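PDB 1XG2: pectinesterase 1 from Solanum lycopersicum, which hydrolyses the methyl esters of cell-wall pectin, releasing methanol and de-esterified galacturonan, and may thereby prepare fruit cell walls for softening by polygalacturonase. Local coordinates for residues A[5-10]-A[16-21]; A[23-26]-A[32-35]; A[227-232]-A[243-248]; A[272-275]-A[279-282]. All blocks are in the same frame, centred on the assembly; numbering follows the deposited sequence.

Contact 1: residues A[5-10]-A[16-21]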
loop_
_atom_site.group_PDB
_atom_site.type_symbol
_atom_site.label_atom_id
_atom_site.label_comp_id
_atom_site.label_asym_id
_atom_site.label_seq_id
_atom_site.Cartn_x
_atom_site.Cartn_y
_atom_site.Cartn_z
ATOM N N ALA A 5 -19.771 -8.464 17.606
ATOM C CA ALA A 5 -20.886 -7.821 16.919
ATOM C C ALA A 5 -21.191 -8.586 15.659
ATOM O O ALA A 5 -20.272 -8.993 14.956
ATOM C CB ALA A 5 -20.545 -6.385 16.574
ATOM N N VAL A 6 -22.475 -8.762 15.357
ATOM C CA VAL A 6 -22.891 -9.546 14.205
ATOM C C VAL A 6 -23.645 -8.646 13.234
ATOM O O VAL A 6 -24.502 -7.866 13.641
ATOM C CB VAL A 6 -23.769 -10.749 14.627
ATOM C CG1 VAL A 6 -24.320 -11.491 13.401
ATOM C CG2 VAL A 6 -22.958 -11.702 15.524
ATOM N N VAL A 7 -23.301 -8.758 11.957
ATOM C CA VAL A 7 -23.995 -8.062 10.887
ATOM C C VAL A 7 -24.768 -9.090 10.077
ATOM O O VAL A 7 -24.223 -10.114 9.681
ATOM C CB VAL A 7 -23.012 -7.331 9.978
ATOM C CG1 VAL A 7 -23.735 -6.694 8.805
ATOM C CG2 VAL A 7 -22.215 -6.297 10.773
ATOM N N ALA A 8 -26.041 -8.815 9.835
ATOM C CA ALA A 8 -26.902 -9.708 9.064
ATOM C C ALA A 8 -28.073 -8.966 8.419
ATOM O O ALA A 8 -28.612 -8.018 8.989
ATOM C CB ALA A 8 -27.426 -10.830 9.952
ATOM N N GLN A 9 -28.469 -9.442 7.242
ATOM C CA GLN A 9 -29.526 -8.825 6.446
ATOM C C GLN A 9 -30.924 -9.304 6.851
ATOM O O GLN A 9 -31.903 -8.602 6.624
ATOM C CB GLN A 9 -29.290 -9.097 4.955
ATOM C CG GLN A 9 -27.886 -8.747 4.502
ATOM C CD GLN A 9 -27.731 -8.710 2.998
ATOM O OE1 GLN A 9 -28.049 -9.690 2.314
ATOM N NE2 GLN A 9 -27.249 -7.587 2.473
ATOM N N ASP A 10 -30.999 -10.484 7.460
ATOM C CA ASP A 10 -32.268 -11.079 7.892
ATOM C C ASP A 10 -32.704 -10.719 9.330
ATOM O O ASP A 10 -33.551 -11.410 9.906
ATOM C CB ASP A 10 -32.196 -12.609 7.743
ATOM C CG ASP A 10 -31.140 -13.247 8.650
ATOM O OD1 ASP A 10 -30.543 -12.540 9.494
ATOM O OD2 ASP A 10 -30.833 -14.458 8.574
ATOM N N GLN A 16 -27.710 -4.296 10.623
ATOM C CA GLN A 16 -28.075 -4.661 9.269
ATOM C C GLN A 16 -26.961 -4.363 8.249
ATOM O O GLN A 16 -26.928 -4.965 7.161
ATOM C CB GLN A 16 -29.337 -3.900 8.876
ATOM C CG GLN A 16 -29.965 -4.368 7.569
ATOM C CD GLN A 16 -31.466 -4.623 7.688
ATOM O OE1 GLN A 16 -32.217 -3.766 8.187
ATOM N NE2 GLN A 16 -31.906 -5.799 7.236
ATOM N N THR A 17 -26.083 -3.421 8.584
ATOM C CA THR A 17 -24.976 -3.043 7.700
ATOM C C THR A 17 -23.629 -3.076 8.415
ATOM O O THR A 17 -23.541 -2.892 9.632
ATOM C CB THR A 17 -25.180 -1.624 7.112
ATOM O OG1 THR A 17 -24.983 -0.644 8.133
ATOM C CG2 THR A 17 -26.599 -1.412 6.622
ATOM N N LEU A 18 -22.577 -3.281 7.630
ATOM C CA LEU A 18 -21.220 -3.321 8.149
ATOM C C LEU A 18 -20.788 -1.964 8.683
ATOM O O LEU A 18 -20.152 -1.894 9.718
ATOM C CB LEU A 18 -20.255 -3.811 7.064
ATOM C CG LEU A 18 -18.779 -3.918 7.455
ATOM C CD1 LEU A 18 -18.595 -4.720 8.740
ATOM C CD2 LEU A 18 -17.988 -4.536 6.306
ATOM N N ALA A 19 -21.160 -0.886 7.997
ATOM C CA ALA A 19 -20.760 0.456 8.427
ATOM C C ALA A 19 -21.209 0.757 9.862
ATOM O O ALA A 19 -20.463 1.349 10.637
ATOM C CB ALA A 19 -21.287 1.515 7.458
ATOM N N GLU A 20 -22.419 0.340 10.211
ATOM C CA GLU A 20 -22.955 0.577 11.551
ATOM C C GLU A 20 -22.143 -0.154 12.622
ATOM O O GLU A 20 -21.855 0.399 13.681
ATOM C CB GLU A 20 -24.397 0.091 11.650
ATOM C CG GLU A 20 -25.441 0.876 10.877
ATOM C CD GLU A 20 -26.766 0.120 10.845
ATOM O OE1 GLU A 20 -27.518 0.231 11.838
ATOM O OE2 GLU A 20 -27.040 -0.615 9.861
ATOM N N ALA A 21 -21.785 -1.403 12.341
ATOM C CA ALA A 21 -20.990 -2.198 13.271
ATOM C C ALA A 21 -19.599 -1.606 13.493
ATOM O O ALA A 21 -19.104 -1.564 14.623
ATOM C CB ALA A 21 -20.890 -3.644 12.789
HETATM O O HOH W 1 -27.466 -4.968 4.448
#
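Val7 drives its two methyls into the first turn of helix 18-24, the tight half of the contact. CG1, anti to the backbone N (chi1 176°), rests on the backbone where the helix starts, with Val7 CG1 3.6 Å from Thr17 C. On the helix side, Val7 CG2 lies 3.6 Å from Ala21 CB; Leu18 CD1 borders the same methyl more distantly. The other end, around Gln9 and Gln16, is exposed and polar. There the bent side chain of Gln16 brings NE2 back to Gln9 O at 2.9 Å, but the N-H points well off the acceptor and the bond is weak. A water accepts from Gln9 NE2 and donates to Gln16 O at 2.8 Å, while Gln9 NE2 also bonds to Thr41 O. Gln16 CA approaches Ala8 O at 3.4 Å in a nearly straight CA-H...O contact. Thr17, the N-cap, and Glu20 form a capping box through two weak backbone N-H bonds, and Thr17 OG1 also donates to the anti lone pair of Glu20 OE2 at 2.7 Å. The contact belongs to a beta-alpha-beta unit: strand 5-7 pairs in parallel with strand 33-37, and Ile35 of that neighbour packs against Val7, Leu18 and Ala21.

Contact 2: residues A[23-26]-A[32-35]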
loop_
_atom_site.group_PDB
_atom_site.type_symbol
_atom_site.label_atom_id
_atom_site.label_comp_id
_atom_site.label_asym_id
_atom_site.label_seq_id
_atom_site.Cartn_x
_atom_site.Cartn_y
_atom_site.Cartn_z
ATOM N N ALA A 23 -18.732 1.609 13.139
ATOM C CA ALA A 23 -18.932 2.825 13.935
ATOM C C ALA A 23 -19.132 2.543 15.434
ATOM O O ALA A 23 -18.618 3.278 16.279
ATOM C CB ALA A 23 -20.113 3.636 13.385
ATOM N N ALA A 24 -19.836 1.466 15.758
ATOM C CA ALA A 24 -20.115 1.114 17.151
ATOM C C ALA A 24 -18.962 0.359 17.801
ATOM O O ALA A 24 -18.976 0.133 19.005
ATOM C CB ALA A 24 -21.380 0.269 17.231
ATOM N N ALA A 25 -17.975 -0.059 17.016
ATOM C CA ALA A 25 -16.821 -0.754 17.578
ATOM C C ALA A 25 -16.034 0.225 18.449
ATOM O O ALA A 25 -16.042 1.419 18.187
ATOM C CB ALA A 25 -15.949 -1.312 16.478
ATOM N N PRO A 26 -15.363 -0.273 19.482
ATOM C CA PRO A 26 -14.570 0.594 20.369
ATOM C C PRO A 26 -13.367 1.249 19.669
ATOM O O PRO A 26 -12.830 0.697 18.692
ATOM C CB PRO A 26 -14.107 -0.357 21.484
ATOM C CG PRO A 26 -14.222 -1.740 20.910
ATOM C CD PRO A 26 -15.299 -1.695 19.882
ATOM N N ARG A 32 -8.257 -7.601 20.274
ATOM C CA ARG A 32 -8.954 -7.854 19.029
ATOM C C ARG A 32 -10.448 -7.848 19.244
ATOM O O ARG A 32 -10.961 -8.558 20.099
ATOM C CB ARG A 32 -8.521 -9.204 18.478
ATOM C CG ARG A 32 -9.005 -9.478 17.069
ATOM C CD ARG A 32 -9.255 -10.952 16.796
ATOM N NE ARG A 32 -8.251 -11.545 15.917
ATOM C CZ ARG A 32 -8.094 -12.850 15.718
ATOM N NH1 ARG A 32 -8.841 -13.743 16.362
ATOM N NH2 ARG A 32 -7.178 -13.269 14.864
ATOM N N TYR A 33 -11.136 -7.043 18.450
ATOM C CA TYR A 33 -12.586 -6.929 18.477
ATOM C C TYR A 33 -13.118 -7.479 17.151
ATOM O O TYR A 33 -12.665 -7.064 16.104
ATOM C CB TYR A 33 -12.973 -5.461 18.615
ATOM C CG TYR A 33 -14.464 -5.212 18.730
ATOM C CD1 TYR A 33 -15.093 -5.139 19.975
ATOM C CD2 TYR A 33 -15.238 -5.007 17.598
ATOM C CE1 TYR A 33 -16.463 -4.899 20.075
ATOM C CE2 TYR A 33 -16.591 -4.770 17.683
ATOM C CZ TYR A 33 -17.204 -4.706 18.924
ATOM O OH TYR A 33 -18.565 -4.449 18.979
ATOM N N VAL A 34 -14.091 -8.387 17.210
ATOM C CA VAL A 34 -14.520 -9.151 16.046
ATOM C C VAL A 34 -15.937 -8.800 15.604
ATOM O O VAL A 34 -16.895 -8.920 16.392
ATOM C CB VAL A 34 -14.452 -10.660 16.330
ATOM C CG1 VAL A 34 -14.812 -11.472 15.063
ATOM C CG2 VAL A 34 -13.083 -11.057 16.830
ATOM N N ILE A 35 -16.065 -8.359 14.353
ATOM C CA ILE A 35 -17.358 -8.179 13.674
ATOM C C ILE A 35 -17.554 -9.333 12.698
ATOM O O ILE A 35 -16.752 -9.499 11.790
ATOM C CB ILE A 35 -17.371 -6.842 12.895
ATOM C CG1 ILE A 35 -17.196 -5.656 13.849
ATOM C CG2 ILE A 35 -18.669 -6.685 12.106
ATOM C CD1 ILE A 35 -16.960 -4.322 13.152
#
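The chain leaves helix 18-24 in extended form through Ala25 and Pro26 and runs past the start of strand 33-37, the nearest CA atoms, those of Ala25 and Tyr33, being 7.5 Å apart. Tyr33 bridges this gap. With CG anti to its backbone N (chi1 -177°), its side chain reaches across from the strand to the residues that follow the helix. Pro26 CD lies over one face of the phenol, 3.5 Å from the Tyr33 ring centroid and 15° off the normal, a CH-pi contact, and Pro26 CD approaches Tyr33 CE1 to 3.4 Å. Pro26 CG lies 3.6 Å from Tyr33 CD1. These two segments complete the beta-alpha-beta unit of strand 5-7, helix 18-24 and strand 33-37, which starts one end of the parallel sheet in the pectinesterase beta-helix. Ala25 is buried, and its methyl meets the other long side of the phenol obliquely, Ala25 CB lying 3.7 Å from Tyr33 CE2. Carbon atoms alone make the contact between the two segments. Nearby, Lys52 NZ bonds to the carbonyl oxygens of Ala23 and Ala25, and Tyr33 also packs on Leu55 of the next strand and on Ala5 of strand 5-7.

Contact 3: residues A[227-232]-A[243-248]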
loop_
_atom_site.group_PDB
_atom_site.type_symbol
_atom_site.label_atom_id
_atom_site.label_comp_id
_atom_site.label_asym_id
_atom_site.label_seq_id
_atom_site.Cartn_x
_atom_site.Cartn_y
_atom_site.Cartn_z
ATOM N N SER A 227 10.352 1.472 -7.985
ATOM C CA SER A 227 9.456 0.317 -7.927
ATOM C C SER A 227 10.245 -0.904 -7.480
ATOM O O SER A 227 11.339 -1.151 -7.973
ATOM C CB SER A 227 8.827 0.056 -9.307
ATOM O OG SER A 227 7.734 -0.834 -9.242
ATOM N N ARG A 228 9.707 -1.656 -6.531
ATOM C CA ARG A 228 10.427 -2.789 -5.970
ATOM C C ARG A 228 9.496 -3.964 -5.715
ATOM O O ARG A 228 8.651 -3.914 -4.830
ATOM C CB ARG A 228 11.146 -2.397 -4.689
ATOM C CG ARG A 228 11.936 -3.538 -4.079
ATOM C CD ARG A 228 13.110 -3.105 -3.254
ATOM N NE ARG A 228 12.646 -2.607 -1.974
ATOM C CZ ARG A 228 13.257 -2.804 -0.818
ATOM N NH1 ARG A 228 14.404 -3.466 -0.755
ATOM N NH2 ARG A 228 12.726 -2.313 0.295
ATOM N N THR A 229 9.685 -5.022 -6.502
ATOM C CA THR A 229 8.808 -6.163 -6.522
ATOM C C THR A 229 9.620 -7.428 -6.743
ATOM O O THR A 229 10.508 -7.463 -7.602
ATOM C CB THR A 229 7.788 -5.998 -7.650
ATOM O OG1 THR A 229 7.017 -4.807 -7.438
ATOM C CG2 THR A 229 6.775 -7.133 -7.666
ATOM N N VAL A 230 9.327 -8.459 -5.964
ATOM C CA VAL A 230 9.962 -9.754 -6.127
ATOM C C VAL A 230 8.916 -10.837 -6.103
ATOM O O VAL A 230 7.992 -10.826 -5.275
ATOM C CB VAL A 230 11.006 -10.027 -5.042
ATOM C CG1 VAL A 230 11.518 -11.453 -5.131
ATOM C CG2 VAL A 230 12.143 -9.055 -5.175
ATOM N N VAL A 231 9.056 -11.763 -7.043
ATOM C CA VAL A 231 8.163 -12.895 -7.158
ATOM C C VAL A 231 9.032 -14.133 -6.947
ATOM O O VAL A 231 9.956 -14.358 -7.716
ATOM C CB VAL A 231 7.512 -12.959 -8.542
ATOM C CG1 VAL A 231 6.661 -14.226 -8.662
ATOM C CG2 VAL A 231 6.677 -11.699 -8.810
ATOM N N MET A 232 8.761 -14.903 -5.900
ATOM C CA MET A 232 9.611 -16.055 -5.584
ATOM C C MET A 232 8.877 -17.305 -5.135
ATOM O O MET A 232 7.790 -17.244 -4.574
ATOM C CB MET A 232 10.690 -15.659 -4.571
ATOM C CG MET A 232 10.232 -15.138 -3.264
ATOM S SD MET A 232 11.619 -14.324 -2.357
ATOM C CE MET A 232 10.773 -14.013 -0.858
ATOM N N ALA A 243 8.827 -11.590 -21.753
ATOM C CA ALA A 243 9.534 -10.419 -21.256
ATOM C C ALA A 243 9.401 -10.249 -19.727
ATOM O O ALA A 243 10.254 -9.620 -19.098
ATOM C CB ALA A 243 9.035 -9.172 -21.950
ATOM N N GLY A 244 8.311 -10.767 -19.160
ATOM C CA GLY A 244 8.107 -10.825 -17.721
ATOM C C GLY A 244 7.535 -9.550 -17.130
ATOM O O GLY A 244 6.608 -9.600 -16.322
ATOM N N TRP A 245 8.114 -8.419 -17.525
ATOM C CA TRP A 245 7.810 -7.114 -16.963
ATOM C C TRP A 245 7.669 -6.114 -18.101
ATOM O O TRP A 245 8.226 -6.314 -19.204
ATOM C CB TRP A 245 8.926 -6.693 -15.979
ATOM C CG TRP A 245 9.237 -7.761 -14.974
ATOM C CD1 TRP A 245 10.005 -8.862 -15.176
ATOM C CD2 TRP A 245 8.752 -7.860 -13.613
ATOM N NE1 TRP A 245 10.045 -9.633 -14.042
ATOM C CE2 TRP A 245 9.286 -9.042 -13.065
ATOM C CE3 TRP A 245 7.930 -7.061 -12.805
ATOM C CZ2 TRP A 245 9.041 -9.445 -11.754
ATOM C CZ3 TRP A 245 7.696 -7.455 -11.489
ATOM C CH2 TRP A 245 8.241 -8.651 -10.983
ATOM N N ALA A 246 6.910 -5.052 -17.851
ATOM C CA ALA A 246 6.601 -4.057 -18.872
ATOM C C ALA A 246 7.044 -2.665 -18.470
ATOM O O ALA A 246 7.076 -2.301 -17.289
ATOM C CB ALA A 246 5.110 -4.050 -19.165
ATOM N N GLU A 247 7.372 -1.877 -19.484
ATOM C CA GLU A 247 7.667 -0.477 -19.301
ATOM C C GLU A 247 6.433 0.263 -18.793
ATOM O O GLU A 247 5.293 -0.104 -19.118
ATOM C CB GLU A 247 8.119 0.120 -20.640
ATOM C CG GLU A 247 9.449 -0.445 -21.130
ATOM C CD GLU A 247 9.853 0.094 -22.501
ATOM O OE1 GLU A 247 9.073 0.861 -23.090
ATOM O OE2 GLU A 247 10.954 -0.261 -22.975
ATOM N N TRP A 248 6.671 1.298 -17.996
ATOM C CA TRP A 248 5.641 2.250 -17.634
ATOM C C TRP A 248 5.556 3.335 -18.708
ATOM O O TRP A 248 4.481 3.630 -19.215
ATOM C CB TRP A 248 5.951 2.896 -16.281
ATOM C CG TRP A 248 4.931 3.906 -15.852
ATOM C CD1 TRP A 248 5.022 5.262 -15.966
ATOM C CD2 TRP A 248 3.667 3.642 -15.229
ATOM N NE1 TRP A 248 3.895 5.858 -15.452
ATOM C CE2 TRP A 248 3.044 4.883 -15.000
ATOM C CE3 TRP A 248 3.002 2.475 -14.831
ATOM C CZ2 TRP A 248 1.792 4.993 -14.418
ATOM C CZ3 TRP A 248 1.757 2.581 -14.253
ATOM C CH2 TRP A 248 1.168 3.835 -14.040
#
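Trp245 NE1 donates to Glu261 OE2, a carboxylate oxygen shared with Arg274 and Tyr280, and this bond ties the far side of the indole while its six-membered ring meets strand 228-232. Between the two segments themselves the contact is apolar and small. The backbones stay well apart, with 10.5 Å between Thr229 CA and Trp245 CA, and the indole spans the distance. CG lies anti to the carbonyl carbon of Trp245 (chi1 -50°), and from there the ring system reaches inward, its benzo end leading. Thr229 touches that end with its methyl: CG2, anti to the backbone N, comes up at the ring edge in the indole plane, and Thr229 CG2 lies 3.9 Å from both CH2 and CZ3 of Trp245. Val231, two residues along the same strand and pointing to the same side of it, adds CG2 at 4.1 Å from Trp245 CH2, approaching the ring obliquely. Both methyls meet the leading carbon from the strand side; all three side chains are buried. Tyr259, on the adjacent strand 258-262, stacks with the indole, and Tyr280 meets it at an inclined angle. Pectinesterases fold as a right-handed parallel beta-helix, and here a loop tryptophan covers inward-facing residues of one strand near the last turns of that helix. The Trp245 side chain is about 7 Å from that of Arg221, which by similarity binds substrate, and this places the packing close to the probable substrate-binding region.

Contact 4: residues A[272-275]-A[279-282]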
loop_
_atom_site.group_PDB
_atom_site.type_symbol
_atom_site.label_atom_id
_atom_site.label_comp_id
_atom_site.label_asym_id
_atom_site.label_seq_id
_atom_site.Cartn_x
_atom_site.Cartn_y
_atom_site.Cartn_z
ATOM N N SER A 272 14.823 -16.717 -19.787
ATOM C CA SER A 272 15.802 -16.488 -20.855
ATOM C C SER A 272 15.401 -15.394 -21.844
ATOM O O SER A 272 16.246 -14.888 -22.566
ATOM C CB SER A 272 16.062 -17.783 -21.617
ATOM O OG SER A 272 14.958 -18.065 -22.461
ATOM N N LYS A 273 14.122 -15.018 -21.872
ATOM C CA LYS A 273 13.690 -13.939 -22.765
ATOM C C LYS A 273 13.142 -12.720 -22.001
ATOM O O LYS A 273 12.468 -11.860 -22.553
ATOM C CB LYS A 273 12.613 -14.495 -23.697
ATOM C CG LYS A 273 13.167 -15.549 -24.659
ATOM N N ARG A 274 13.512 -12.630 -20.731
ATOM C CA ARG A 274 13.116 -11.489 -19.903
ATOM C C ARG A 274 13.763 -10.209 -20.369
ATOM O O ARG A 274 14.781 -10.224 -21.067
ATOM C CB ARG A 274 13.506 -11.725 -18.444
ATOM C CG ARG A 274 12.653 -12.763 -17.779
ATOM C CD ARG A 274 11.294 -12.253 -17.382
ATOM N NE ARG A 274 10.591 -13.185 -16.500
ATOM C CZ ARG A 274 9.667 -14.050 -16.901
ATOM N NH1 ARG A 274 9.351 -14.154 -18.179
ATOM N NH2 ARG A 274 9.080 -14.844 -16.025
ATOM N N VAL A 275 13.172 -9.093 -19.964
ATOM C CA VAL A 275 13.770 -7.793 -20.160
ATOM C C VAL A 275 15.208 -7.804 -19.637
ATOM O O VAL A 275 15.546 -8.564 -18.727
ATOM C CB VAL A 275 12.968 -6.671 -19.447
ATOM C CG1 VAL A 275 11.622 -6.464 -20.117
ATOM C CG2 VAL A 275 12.806 -6.964 -17.941
ATOM N N GLY A 279 17.741 -2.881 -13.709
ATOM C CA GLY A 279 16.966 -3.091 -12.495
ATOM C C GLY A 279 16.288 -4.440 -12.365
ATOM O O GLY A 279 15.733 -4.721 -11.307
ATOM N N TYR A 280 16.300 -5.255 -13.428
ATOM C CA TYR A 280 15.760 -6.602 -13.377
ATOM C C TYR A 280 16.830 -7.638 -13.021
ATOM O O TYR A 280 17.913 -7.657 -13.608
ATOM C CB TYR A 280 15.101 -7.017 -14.702
ATOM C CG TYR A 280 14.696 -8.468 -14.654
ATOM C CD1 TYR A 280 13.675 -8.885 -13.813
ATOM C CD2 TYR A 280 15.370 -9.431 -15.392
ATOM C CE1 TYR A 280 13.313 -10.230 -13.717
ATOM C CE2 TYR A 280 15.016 -10.780 -15.311
ATOM C CZ TYR A 280 13.990 -11.172 -14.479
ATOM O OH TYR A 280 13.641 -12.499 -14.391
ATOM N N HIS A 281 16.495 -8.529 -12.095
ATOM C CA HIS A 281 17.437 -9.504 -11.568
ATOM C C HIS A 281 16.863 -10.911 -11.473
ATOM O O HIS A 281 15.875 -11.144 -10.785
ATOM C CB HIS A 281 17.894 -9.069 -10.179
ATOM C CG HIS A 281 18.552 -7.732 -10.167
ATOM N ND1 HIS A 281 17.895 -6.587 -9.773
ATOM C CD2 HIS A 281 19.794 -7.346 -10.539
ATOM C CE1 HIS A 281 18.712 -5.555 -9.886
ATOM N NE2 HIS A 281 19.871 -5.989 -10.346
ATOM N N VAL A 282 17.503 -11.855 -12.163
ATOM C CA VAL A 282 17.277 -13.263 -11.895
ATOM C C VAL A 282 18.079 -13.559 -10.637
ATOM O O VAL A 282 19.309 -13.504 -10.659
ATOM C CB VAL A 282 17.744 -14.167 -13.070
ATOM C CG1 VAL A 282 17.415 -15.637 -12.785
ATOM C CG2 VAL A 282 17.114 -13.699 -14.383
#
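Arg274 and Tyr280 pass each other at a slant, the guanidinium and phenol planes standing 63° apart; it is the aliphatic part of the arginine, CB and CG, that meets the phenol, obliquely. Arg274 CB is 3.6 Å from Tyr280 CE2, and Arg274 CG comes within 3.5 Å of Tyr280 OH. The arginine chain bends at chi2 (-77°), which turns it past the phenol oxygen and on to Glu261. Glu261 OE2 receives both a salt bridge from Arg274 NE and a hydrogen bond with Tyr280 OH, so one carboxylate oxygen holds together two side chains that are not bonded to each other. Arg274 NH1 and NH2 go to the carbonyls of Pro242 and Gly268, which fixes the rotation of the guanidinium. Val275 crosses Tyr280 at about a right angle nearer the strand backbone: Val275 CG2 lies 4.0 Å from Tyr280 CB, and Val275 O approaches Tyr280 CD2 obliquely at 3.5 Å. CG anti to the backbone N of Tyr280 (chi1 174°) directs the phenol toward the loop. The arrangement packs the loop before strand 280-283 onto that strand, an outermost strand of the sheet, at the C-terminal end of the pectinesterase beta-helix.

The four contacts fall into two pairs at opposite ends of the beta-helix, and all reach the same long parallel sheet. Contacts 1 and 2 share helix 18-24 and adjoining strands 5-7 and 33-37, touching directly through Val7 CG2 and Ile35 CG2 (3.8 Å); both are only partly buried. Contacts 3 and 4, with centres about 9 Å apart, are buried and use separate loops, joined where Ala243 O meets Val275 N at 3.1 Å. The pairs do not touch, nearest atoms of contacts 2 and 3 being about 24 Å apart. Chemistry follows place: at the N-terminal end Val7 packs a helix, with glutamines and a water at its rim, and a tyrosine takes a proline on its face, whereas at the other end Trp245, Tyr280 and Arg274 gather round Glu261.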